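Local atomic coordinates of putative Type I topoisomerase (Deinococcus radiodurans, PDB entry 3M4A), a protein that probably relaxes DNA as a type IB topoisomerase, breaking one strand, letting it pass and rejoining it without ATP. Residues V160-N165 with A190-L195; L196-P201 with G212-I217; V107-D112 with L126-L131. One frame throughout, in Å; residues are numbered along the deposited sequence.

In the fold
All three contacts belong to the catalytic core of the enzyme, and helix 186-196, part of contact 1, touches the segments of the other two. In contact 1 it packs under the edge strand 160-163; Leu196, next along the chain, belongs to the first segment of contact 2, and its CD2 meets Val160 CG1 at 3.8 Å. On another side, Asn191 CB touches Leu126 CD1 of contact 3 at 3.6 Å. Contacts 2 and 3 join through Ile217 CG2 and Met127 SD, 3.7 Å apart. Contacts 1 and 3 hold successive phosphates of DNA chain B, those of DG9 and DC10. Contact 2 stays at the surface, its nearest atom about 11 Å from the nucleic acid.

Contact 1 of 3, residues V160-N165 with A190-L195; sequences VVVDGN and ANMQKL. With nucleotides of chain B.
Val162 and Met192 make the apolar heart of this strand-on-helix packing, with Val162 CG2 3.6 Å from Met192 CG. Strand 160-163, at the edge of a three-stranded antiparallel sheet, runs at 130° to the segment of helix 186-196 beneath it, and the two axes approach to 8.9 Å. With CG1 anti to the backbone N (chi1 -177°), Val162 divides its methyls between two neighbours on the helix: CG2 goes to Met192, while CG1 lies 3.5 Å from Gln193 NE2. Val160 comes tip to tip with Met192, its CG2 4.1 Å from Met192 CG; Met192 was modelled in two conformers, and these values belong to one. Phe169 and Leu203 extend the apolar patch.

Polar contact between the segments passes through water. A bend at chi2 brings the amide of Gln193 over Val162, and from there a single water molecule bridges to the turn after the strand, accepting from Gln193 NE2 (3.1 Å) and donating to Gly164 O (2.7 Å).

Farther round the helix, Asn191 ND2 gives a nearly straight bond to OP1 of DG9 in chain B (2.9 Å, 173°). Its OD1 receives Lys194 NZ at 2.9 Å, the amine standing above the carbonyl plane. A leucine at Asn191 would remove both amide functions and is likely to leave that phosphate oxygen without its directed N-H and the lysine amine free to swing.

The helix thus divides its chemistry: the methylenes of Met192 meet the valine methyls of the sheet, whereas an amide, probably helped by the nearby lysine charge, faces the DNA backbone.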
loop_
_atom_site.group_PDB
_atom_site.type_symbol
_atom_site.label_atom_id
_atom_site.label_comp_id
_atom_site.label_asym_id
_atom_site.label_seq_id
_atom_site.Cartn_x
_atom_site.Cartn_y
_atom_site.Cartn_z
ATOM N N VAL A 160 -4.907 -16.329 11.945
ATOM C CA VAL A 160 -4.606 -15.126 12.721
ATOM C C VAL A 160 -4.833 -15.342 14.203
ATOM O O VAL A 160 -5.675 -16.158 14.590
ATOM C CB VAL A 160 -5.473 -13.947 12.224
ATOM C CG1 VAL A 160 -6.934 -14.134 12.588
ATOM C CG2 VAL A 160 -4.941 -12.599 12.750
ATOM N N VAL A 161 -4.073 -14.609 15.019
ATOM C CA VAL A 161 -4.312 -14.534 16.477
ATOM C C VAL A 161 -4.042 -13.084 16.927
ATOM O O VAL A 161 -3.183 -12.408 16.369
ATOM C CB VAL A 161 -3.442 -15.553 17.278
ATOM C CG1 VAL A 161 -1.981 -15.154 17.297
ATOM C CG2 VAL A 161 -3.988 -15.725 18.717
ATOM N N VAL A 162 -4.787 -12.635 17.930
ATOM C CA VAL A 162 -4.642 -11.300 18.503
ATOM C C VAL A 162 -4.204 -11.442 19.966
ATOM O O VAL A 162 -4.833 -12.147 20.750
ATOM C CB VAL A 162 -5.965 -10.512 18.419
ATOM C CG1 VAL A 162 -5.798 -9.098 18.938
ATOM C CG2 VAL A 162 -6.512 -10.508 16.975
ATOM N N ASP A 163 -3.100 -10.800 20.326
ATOM C CA ASP A 163 -2.622 -10.774 21.717
ATOM C C ASP A 163 -2.405 -9.308 22.076
ATOM O O ASP A 163 -1.422 -8.696 21.667
ATOM C CB ASP A 163 -1.360 -11.623 21.829
ATOM C CG ASP A 163 -0.760 -11.618 23.214
ATOM O OD1 ASP A 163 -1.512 -11.597 24.212
ATOM O OD2 ASP A 163 0.483 -11.660 23.277
ATOM N N GLY A 164 -3.341 -8.728 22.821
ATOM C CA GLY A 164 -3.360 -7.293 23.037
ATOM C C GLY A 164 -3.406 -6.525 21.735
ATOM O O GLY A 164 -4.347 -6.691 20.945
ATOM N N ASN A 165 -2.394 -5.696 21.495
ATOM C CA ASN A 165 -2.336 -4.915 20.264
ATOM C C ASN A 165 -1.530 -5.577 19.163
ATOM O O ASN A 165 -1.350 -4.956 18.099
ATOM C CB ASN A 165 -1.760 -3.530 20.519
ATOM C CG ASN A 165 -2.733 -2.603 21.239
ATOM O OD1 ASN A 165 -3.940 -2.645 21.020
ATOM N ND2 ASN A 165 -2.188 -1.730 22.072
ATOM N N ALA A 190 -8.308 -4.137 17.563
ATOM C CA ALA A 190 -9.692 -4.086 18.059
ATOM C C ALA A 190 -10.696 -4.656 17.041
ATOM O O ALA A 190 -11.611 -5.417 17.391
ATOM C CB ALA A 190 -10.059 -2.654 18.396
ATOM N N ASN A 191 -10.499 -4.301 15.775
ATOM C CA ASN A 191 -11.418 -4.731 14.737
ATOM C C ASN A 191 -11.160 -6.164 14.293
ATOM O O ASN A 191 -12.090 -6.848 13.876
ATOM C CB ASN A 191 -11.407 -3.777 13.573
ATOM C CG ASN A 191 -12.192 -2.517 13.870
ATOM O OD1 ASN A 191 -13.428 -2.524 13.832
ATOM N ND2 ASN A 191 -11.488 -1.436 14.192
ATOM N N MET A 192 -9.923 -6.639 14.409
ATOM C CA MET A 192 -9.649 -8.050 14.138
ATOM C C MET A 192 -10.411 -8.921 15.144
ATOM O O MET A 192 -10.952 -9.979 14.794
ATOM C CB MET A 192 -8.149 -8.335 14.189
ATOM C CG MET A 192 -7.753 -9.708 13.712
ATOM S SD MET A 192 -8.282 -10.017 12.020
ATOM C CE MET A 192 -7.077 -9.060 11.107
ATOM N N GLN A 193 -10.471 -8.478 16.405
ATOM C CA GLN A 193 -11.251 -9.201 17.414
ATOM C C GLN A 193 -12.721 -9.291 16.996
ATOM O O GLN A 193 -13.338 -10.337 17.123
ATOM C CB GLN A 193 -11.134 -8.546 18.792
ATOM C CG GLN A 193 -9.751 -8.638 19.416
ATOM C CD GLN A 193 -9.491 -9.895 20.254
ATOM O OE1 GLN A 193 -10.186 -10.908 20.146
ATOM N NE2 GLN A 193 -8.449 -9.826 21.092
ATOM N N LYS A 194 -13.273 -8.186 16.513
ATOM C CA LYS A 194 -14.660 -8.146 16.022
ATOM C C LYS A 194 -14.876 -9.073 14.826
ATOM O O LYS A 194 -15.893 -9.764 14.754
ATOM C CB LYS A 194 -15.063 -6.722 15.625
ATOM C CG LYS A 194 -15.066 -5.698 16.748
ATOM C CD LYS A 194 -15.391 -4.297 16.179
ATOM C CE LYS A 194 -14.803 -3.179 17.017
ATOM N NZ LYS A 194 -14.807 -1.874 16.267
ATOM N N LEU A 195 -13.938 -9.099 13.885
ATOM C CA LEU A 195 -14.034 -10.035 12.756
ATOM C C LEU A 195 -14.037 -11.494 13.231
ATOM O O LEU A 195 -14.807 -12.315 12.750
ATOM C CB LEU A 195 -12.904 -9.800 11.729
ATOM C CG LEU A 195 -13.017 -8.543 10.868
ATOM C CD1 LEU A 195 -11.713 -8.243 10.153
ATOM C CD2 LEU A 195 -14.127 -8.698 9.832
ATOM P P DG B 9 -12.609 1.975 15.863
ATOM O OP1 DG B 9 -13.075 0.936 14.897
ATOM O OP2 DG B 9 -11.953 1.573 17.123
ATOM O "O5'" DG B 9 -11.628 3.010 15.143
ATOM C "C5'" DG B 9 -11.979 3.608 13.920
ATOM C "C4'" DG B 9 -11.227 4.914 13.716
ATOM O "O4'" DG B 9 -11.585 5.926 14.689
ATOM C "C3'" DG B 9 -9.719 4.789 13.894
ATOM O "O3'" DG B 9 -9.095 5.589 12.911
ATOM C "C2'" DG B 9 -9.465 5.190 15.357
ATOM C "C1'" DG B 9 -10.475 6.288 15.550
ATOM N N9 DG B 9 -11.119 6.417 16.850
ATOM C C8 DG B 9 -11.595 5.406 17.624
ATOM N N7 DG B 9 -12.216 5.785 18.704
ATOM C C5 DG B 9 -12.149 7.159 18.639
ATOM C C6 DG B 9 -12.649 8.134 19.524
ATOM O O6 DG B 9 -13.283 7.993 20.573
ATOM N N1 DG B 9 -12.358 9.401 19.072
ATOM C C2 DG B 9 -11.681 9.711 17.919
ATOM N N2 DG B 9 -11.486 11.005 17.627
ATOM N N3 DG B 9 -11.237 8.807 17.071
ATOM C C4 DG B 9 -11.474 7.564 17.514
HETATM O O HOH W 1 -6.882 -7.244 21.691
#

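Contact 2 of 3, residues L196-P201 with G212-I217; sequences LDLPGP and GERRRI
Leu198 and Pro199 carry the loop 196-201 onto one long side chain, Arg214, and the closest pair of CA atoms, those of Leu198 and Arg214, is still 8.8 Å apart. The loop follows helix 186-196. At Leu198 the chain turns its side chain toward the strand: CB lies 4.3 Å from Arg214 CD, touching the aliphatic part of the arginine before its charged group begins. Beyond this, Leu198 rests on Gln205 and Val207 of strand 205-207.

Pro199 supplies the closer approach. Its CG stands 3.3 Å above the guanidinium plane of Arg214, displaced toward the rim, and is 3.6 Å from Arg214 NH2; CD lies equally near Arg214 NE, 3.6 Å away. The ring therefore covers one face of the guanidinium, over the side from NE to NH2. Arg214 gets there by running out from the strand with CG anti to the backbone N (chi1 -179°) and then bending at chi3 (50°), which swings the flat group beneath the proline. No hydrogen bond crosses between the segments. Instead Gln205 serves both: OE1 takes Arg214 NH1 and NE2 gives to Pro199 O, which probably helps to hold the guanidinium against the ring. Past Gly200, a cis peptide bond leads into Pro201, whose backbone bonds to Gln157.

Only 145 Å² is buried, a surface packing in which the connection after helix 186-196 folds against the two-stranded antiparallel sheet of strands 205-207 and 214-216 that follows it.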
loop_
_atom_site.group_PDB
_atom_site.type_symbol
_atom_site.label_atom_id
_atom_site.label_comp_id
_atom_site.label_asym_id
_atom_site.label_seq_id
_atom_site.Cartn_x
_atom_site.Cartn_y
_atom_site.Cartn_z
ATOM N N LEU A 196 -13.162 -11.805 14.176
ATOM C CA LEU A 196 -13.078 -13.159 14.735
ATOM C C LEU A 196 -14.319 -13.580 15.538
ATOM O O LEU A 196 -14.548 -14.770 15.731
ATOM C CB LEU A 196 -11.813 -13.297 15.583
ATOM C CG LEU A 196 -10.544 -13.368 14.739
ATOM C CD1 LEU A 196 -9.300 -12.944 15.531
ATOM C CD2 LEU A 196 -10.393 -14.779 14.143
ATOM N N ASP A 197 -15.132 -12.623 15.978
ATOM C CA ASP A 197 -16.402 -12.951 16.634
ATOM C C ASP A 197 -17.477 -13.460 15.671
ATOM O O ASP A 197 -18.454 -14.075 16.119
ATOM C CB ASP A 197 -16.946 -11.744 17.401
ATOM C CG ASP A 197 -16.200 -11.476 18.697
ATOM O OD1 ASP A 197 -15.441 -12.347 19.180
ATOM O OD2 ASP A 197 -16.393 -10.371 19.249
ATOM N N LEU A 198 -17.317 -13.210 14.371
ATOM C CA LEU A 198 -18.276 -13.669 13.363
ATOM C C LEU A 198 -18.076 -15.167 13.089
ATOM O O LEU A 198 -16.976 -15.684 13.274
ATOM C CB LEU A 198 -18.136 -12.858 12.074
ATOM C CG LEU A 198 -18.248 -11.330 12.203
ATOM C CD1 LEU A 198 -18.057 -10.702 10.844
ATOM C CD2 LEU A 198 -19.571 -10.900 12.806
ATOM N N PRO A 199 -19.149 -15.881 12.679
ATOM C CA PRO A 199 -18.991 -17.298 12.344
ATOM C C PRO A 199 -17.969 -17.516 11.222
ATOM O O PRO A 199 -17.925 -16.737 10.266
ATOM C CB PRO A 199 -20.404 -17.721 11.885
ATOM C CG PRO A 199 -21.326 -16.692 12.397
ATOM C CD PRO A 199 -20.539 -15.420 12.497
ATOM N N GLY A 200 -17.157 -18.570 11.361
ATOM C CA GLY A 200 -16.066 -18.873 10.433
ATOM C C GLY A 200 -16.565 -19.580 9.186
ATOM O O GLY A 200 -17.781 -19.692 8.983
ATOM N N PRO A 201 -15.647 -20.096 8.354
ATOM C CA PRO A 201 -14.191 -20.165 8.479
ATOM C C PRO A 201 -13.393 -18.954 7.964
ATOM O O PRO A 201 -12.197 -18.888 8.214
ATOM C CB PRO A 201 -13.848 -21.379 7.615
ATOM C CG PRO A 201 -14.871 -21.356 6.544
ATOM C CD PRO A 201 -16.109 -20.750 7.114
ATOM N N GLY A 212 -28.545 -7.752 9.655
ATOM C CA GLY A 212 -27.504 -8.678 10.125
ATOM C C GLY A 212 -26.981 -9.638 9.063
ATOM O O GLY A 212 -26.327 -10.630 9.387
ATOM N N GLU A 213 -27.267 -9.343 7.799
ATOM C CA GLU A 213 -26.833 -10.178 6.677
ATOM C C GLU A 213 -25.309 -10.139 6.597
ATOM O O GLU A 213 -24.723 -9.073 6.780
ATOM C CB GLU A 213 -27.452 -9.630 5.391
ATOM C CG GLU A 213 -27.228 -10.445 4.140
ATOM C CD GLU A 213 -27.978 -9.872 2.939
ATOM O OE1 GLU A 213 -29.138 -9.417 3.100
ATOM O OE2 GLU A 213 -27.405 -9.874 1.827
ATOM N N ARG A 214 -24.690 -11.288 6.311
ATOM C CA ARG A 214 -23.233 -11.467 6.378
ATOM C C ARG A 214 -22.683 -12.018 5.063
ATOM O O ARG A 214 -23.272 -12.925 4.480
ATOM C CB ARG A 214 -22.901 -12.439 7.514
ATOM C CG ARG A 214 -21.412 -12.719 7.732
ATOM C CD ARG A 214 -21.150 -13.395 9.086
ATOM N NE ARG A 214 -22.001 -14.565 9.331
ATOM C CZ ARG A 214 -21.822 -15.774 8.797
ATOM N NH1 ARG A 214 -20.824 -16.015 7.958
ATOM N NH2 ARG A 214 -22.661 -16.758 9.090
ATOM N N ARG A 215 -21.557 -11.470 4.597
ATOM C CA ARG A 215 -20.875 -11.979 3.404
ATOM C C ARG A 215 -19.380 -11.688 3.464
ATOM O O ARG A 215 -18.938 -10.870 4.269
ATOM C CB ARG A 215 -21.467 -11.366 2.126
ATOM C CG ARG A 215 -21.341 -9.851 2.025
ATOM C CD ARG A 215 -21.919 -9.287 0.725
ATOM N NE ARG A 215 -21.729 -7.841 0.632
ATOM C CZ ARG A 215 -20.586 -7.249 0.279
ATOM N NH1 ARG A 215 -19.517 -7.977 -0.025
ATOM N NH2 ARG A 215 -20.510 -5.931 0.228
ATOM N N ARG A 216 -18.620 -12.334 2.586
ATOM C CA ARG A 216 -17.184 -12.097 2.484
ATOM C C ARG A 216 -16.863 -10.873 1.645
ATOM O O ARG A 216 -17.610 -10.515 0.730
ATOM C CB ARG A 216 -16.493 -13.278 1.815
ATOM C CG ARG A 216 -16.337 -14.504 2.658
ATOM C CD ARG A 216 -15.671 -15.598 1.850
ATOM N NE ARG A 216 -14.376 -15.146 1.353
ATOM C CZ ARG A 216 -13.723 -15.678 0.323
ATOM N NH1 ARG A 216 -14.204 -16.728 -0.338
ATOM N NH2 ARG A 216 -12.565 -15.152 -0.043
ATOM N N ILE A 217 -15.725 -10.250 1.931
ATOM C CA ILE A 217 -15.100 -9.331 0.990
ATOM C C ILE A 217 -14.128 -10.141 0.120
ATOM O O ILE A 217 -13.145 -10.694 0.626
ATOM C CB ILE A 217 -14.301 -8.210 1.691
ATOM C CG1 ILE A 217 -15.202 -7.408 2.639
ATOM C CG2 ILE A 217 -13.633 -7.317 0.653
ATOM C CD1 ILE A 217 -16.382 -6.699 1.953
#

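Contact 3 of 3, residues V107-D112 with L126-L131; sequences VATTAD and LMTRLL. With ACY (acetic acid), chain D; nucleotides of chain B; nucleotides of chain C.
Thr109 and Thr128 meet methyl to methyl where helices 91-113 and 120-134 come together, CG2 to CG2 at 4.3 Å. In Thr109 the hydroxyl sits between backbone N and carbonyl carbon (chi1 60°), which turns OG1 back to Leu105 O and CG2 toward the other helix. Thr128 likewise bonds its hydroxyl within its own helix, to Met124 O.

Arg129 leaves its helix extended through chi2, then bends at chi3 (-71°) so that the guanidinium reaches the DNA. NH1 and NH2 grip the DC10 phosphate of chain B in a paired fashion, NH1 to OP2 at 2.9 Å and NH2 to OP1 at 3.0 Å. NE points almost straight (174°) at O of an acetic acid molecule, 2.8 Å away and probably from the crystallisation liquor. Asp185 makes a salt bridge with NH1. With so many partners around its edge, the group has little freedom to rotate.

Thr110 OG1 lies near the plane of this guanidinium, 4.2 Å from Arg129 NH2 and without a direct bond. Thr110 OG1 is 2.9 Å from DC10 OP1 and also lies by Lys106 O. A water joins Thr109 OG1, Thr110 OG1 and Arg129 NH2 (2.9 Å from the last).

One helix thus presents the Thr110 hydroxyl and the other Arg129 to one phosphate, a DNA-backbone-binding site in the helical part of a type IB topoisomerase core.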
loop_
_atom_site.group_PDB
_atom_site.type_symbol
_atom_site.label_atom_id
_atom_site.label_comp_id
_atom_site.label_asym_id
_atom_site.label_seq_id
_atom_site.Cartn_x
_atom_site.Cartn_y
_atom_site.Cartn_z
ATOM N N VAL A 107 -6.546 9.723 4.720
ATOM C CA VAL A 107 -7.763 10.484 4.993
ATOM C C VAL A 107 -9.006 9.669 4.616
ATOM O O VAL A 107 -9.969 9.537 5.396
ATOM C CB VAL A 107 -7.749 11.830 4.237
ATOM C CG1 VAL A 107 -9.143 12.517 4.284
ATOM C CG2 VAL A 107 -6.658 12.734 4.805
ATOM N N ALA A 108 -8.969 9.083 3.427
ATOM C CA ALA A 108 -10.087 8.298 2.926
ATOM C C ALA A 108 -10.340 7.050 3.777
ATOM O O ALA A 108 -11.485 6.752 4.142
ATOM C CB ALA A 108 -9.834 7.911 1.500
ATOM N N THR A 109 -9.272 6.315 4.109
ATOM C CA THR A 109 -9.445 5.078 4.879
ATOM C C THR A 109 -9.841 5.368 6.336
ATOM O O THR A 109 -10.677 4.670 6.891
ATOM C CB THR A 109 -8.232 4.109 4.770
ATOM O OG1 THR A 109 -7.039 4.734 5.249
ATOM C CG2 THR A 109 -8.034 3.671 3.333
ATOM N N THR A 110 -9.285 6.409 6.946
ATOM C CA THR A 110 -9.732 6.798 8.294
ATOM C C THR A 110 -11.238 7.096 8.303
ATOM O O THR A 110 -11.956 6.632 9.187
ATOM C CB THR A 110 -8.928 8.001 8.835
ATOM O OG1 THR A 110 -7.572 7.589 9.059
ATOM C CG2 THR A 110 -9.527 8.520 10.133
ATOM N N ALA A 111 -11.705 7.854 7.314
ATOM C CA ALA A 111 -13.127 8.188 7.225
ATOM C C ALA A 111 -13.979 6.917 7.236
ATOM O O ALA A 111 -14.906 6.776 8.062
ATOM C CB ALA A 111 -13.409 9.052 5.984
ATOM N N ASP A 112 -13.624 5.951 6.392
ATOM C CA ASP A 112 -14.342 4.665 6.348
ATOM C C ASP A 112 -14.263 3.863 7.651
ATOM O O ASP A 112 -15.220 3.178 8.037
ATOM C CB ASP A 112 -13.837 3.819 5.178
ATOM C CG ASP A 112 -14.293 4.357 3.812
ATOM O OD1 ASP A 112 -15.432 4.872 3.716
ATOM O OD2 ASP A 112 -13.522 4.239 2.834
ATOM N N LEU A 126 -9.772 -1.653 6.521
ATOM C CA LEU A 126 -8.912 -2.474 7.388
ATOM C C LEU A 126 -7.958 -3.326 6.529
ATOM O O LEU A 126 -6.747 -3.437 6.801
ATOM C CB LEU A 126 -9.766 -3.382 8.281
ATOM C CG LEU A 126 -10.580 -2.703 9.385
ATOM C CD1 LEU A 126 -11.644 -3.646 9.948
ATOM C CD2 LEU A 126 -9.612 -2.271 10.507
ATOM N N MET A 127 -8.501 -3.908 5.468
ATOM C CA MET A 127 -7.690 -4.714 4.552
ATOM C C MET A 127 -6.627 -3.882 3.842
ATOM O O MET A 127 -5.508 -4.342 3.672
ATOM C CB MET A 127 -8.589 -5.436 3.532
ATOM C CG MET A 127 -9.467 -6.500 4.162
ATOM S SD MET A 127 -10.778 -7.056 3.050
ATOM C CE MET A 127 -9.902 -8.369 2.204
ATOM N N THR A 128 -6.980 -2.649 3.469
ATOM C CA THR A 128 -6.062 -1.725 2.809
ATOM C C THR A 128 -4.956 -1.330 3.781
ATOM O O THR A 128 -3.790 -1.253 3.404
ATOM C CB THR A 128 -6.775 -0.489 2.268
ATOM O OG1 THR A 128 -7.765 -0.898 1.315
ATOM C CG2 THR A 128 -5.783 0.427 1.552
ATOM N N ARG A 129 -5.312 -1.100 5.038
ATOM C CA ARG A 129 -4.271 -0.838 6.045
ATOM C C ARG A 129 -3.324 -2.025 6.151
ATOM O O ARG A 129 -2.117 -1.853 6.239
ATOM C CB ARG A 129 -4.857 -0.469 7.413
ATOM C CG ARG A 129 -3.783 -0.139 8.448
ATOM C CD ARG A 129 -4.390 0.467 9.681
ATOM N NE ARG A 129 -4.872 1.814 9.385
ATOM C CZ ARG A 129 -5.486 2.600 10.263
ATOM N NH1 ARG A 129 -5.648 2.233 11.522
ATOM N NH2 ARG A 129 -5.884 3.797 9.876
ATOM N N LEU A 130 -3.853 -3.236 6.146
ATOM C CA LEU A 130 -2.978 -4.429 6.190
ATOM C C LEU A 130 -2.037 -4.557 4.969
ATOM O O LEU A 130 -0.885 -4.935 5.123
ATOM C CB LEU A 130 -3.808 -5.692 6.364
ATOM C CG LEU A 130 -4.432 -5.823 7.759
ATOM C CD1 LEU A 130 -5.531 -6.881 7.779
ATOM C CD2 LEU A 130 -3.320 -6.150 8.774
ATOM N N LEU A 131 -2.529 -4.222 3.779
ATOM C CA LEU A 131 -1.669 -4.172 2.576
ATOM C C LEU A 131 -0.533 -3.174 2.766
ATOM O O LEU A 131 0.619 -3.442 2.420
ATOM C CB LEU A 131 -2.474 -3.775 1.342
ATOM C CG LEU A 131 -3.558 -4.690 0.799
ATOM C CD1 LEU A 131 -4.390 -4.010 -0.307
ATOM C CD2 LEU A 131 -2.967 -6.025 0.326
HETATM C C ACY D . -3.686 2.731 6.001
HETATM O O ACY D . -4.643 2.895 6.794
HETATM O OXT ACY D . -2.516 2.526 6.392
HETATM C CH3 ACY D . -3.956 2.797 4.529
ATOM P P DC B 10 -7.506 5.541 12.742
ATOM O OP1 DC B 10 -7.183 5.989 11.391
ATOM O OP2 DC B 10 -6.942 4.246 13.192
ATOM O "O5'" DC B 10 -6.963 6.652 13.744
ATOM C "C5'" DC B 10 -7.307 8.028 13.512
ATOM C "C4'" DC B 10 -6.885 8.861 14.698
ATOM O "O4'" DC B 10 -7.690 8.506 15.864
ATOM C "C3'" DC B 10 -5.427 8.689 15.129
ATOM O "O3'" DC B 10 -4.889 9.928 15.534
ATOM C "C2'" DC B 10 -5.518 7.768 16.325
ATOM C "C1'" DC B 10 -6.781 8.330 16.950
ATOM N N1 DC B 10 -7.434 7.476 17.956
ATOM C C2 DC B 10 -8.214 8.110 18.932
ATOM O O2 DC B 10 -8.324 9.352 18.918
ATOM N N3 DC B 10 -8.812 7.356 19.873
ATOM C C4 DC B 10 -8.667 6.032 19.882
ATOM N N4 DC B 10 -9.295 5.344 20.831
ATOM C C5 DC B 10 -7.884 5.367 18.891
ATOM C C6 DC B 10 -7.285 6.124 17.964
ATOM P P DT C 7 -15.512 12.759 8.131
ATOM O OP1 DT C 7 -14.671 12.347 6.974
ATOM O OP2 DT C 7 -16.275 14.037 8.071
ATOM O "O5'" DT C 7 -16.509 11.564 8.434
ATOM C "C5'" DT C 7 -16.003 10.245 8.396
ATOM C "C4'" DT C 7 -16.938 9.286 9.079
ATOM O "O4'" DT C 7 -17.122 9.671 10.465
ATOM C "C3'" DT C 7 -18.334 9.248 8.490
ATOM O "O3'" DT C 7 -18.321 8.474 7.304
ATOM C "C2'" DT C 7 -19.118 8.625 9.627
ATOM C "C1'" DT C 7 -18.394 9.178 10.837
ATOM N N1 DT C 7 -19.099 10.308 11.530
ATOM C C2 DT C 7 -19.967 9.926 12.520
ATOM O O2 DT C 7 -20.200 8.776 12.797
ATOM N N3 DT C 7 -20.572 10.944 13.177
ATOM C C4 DT C 7 -20.381 12.269 12.955
ATOM O O4 DT C 7 -20.997 13.065 13.652
ATOM C C5 DT C 7 -19.473 12.641 11.889
ATOM C C7 DT C 7 -19.224 14.087 11.554
ATOM C C6 DT C 7 -18.857 11.635 11.224
HETATM O O HOH W 2 -5.975 5.645 7.591
#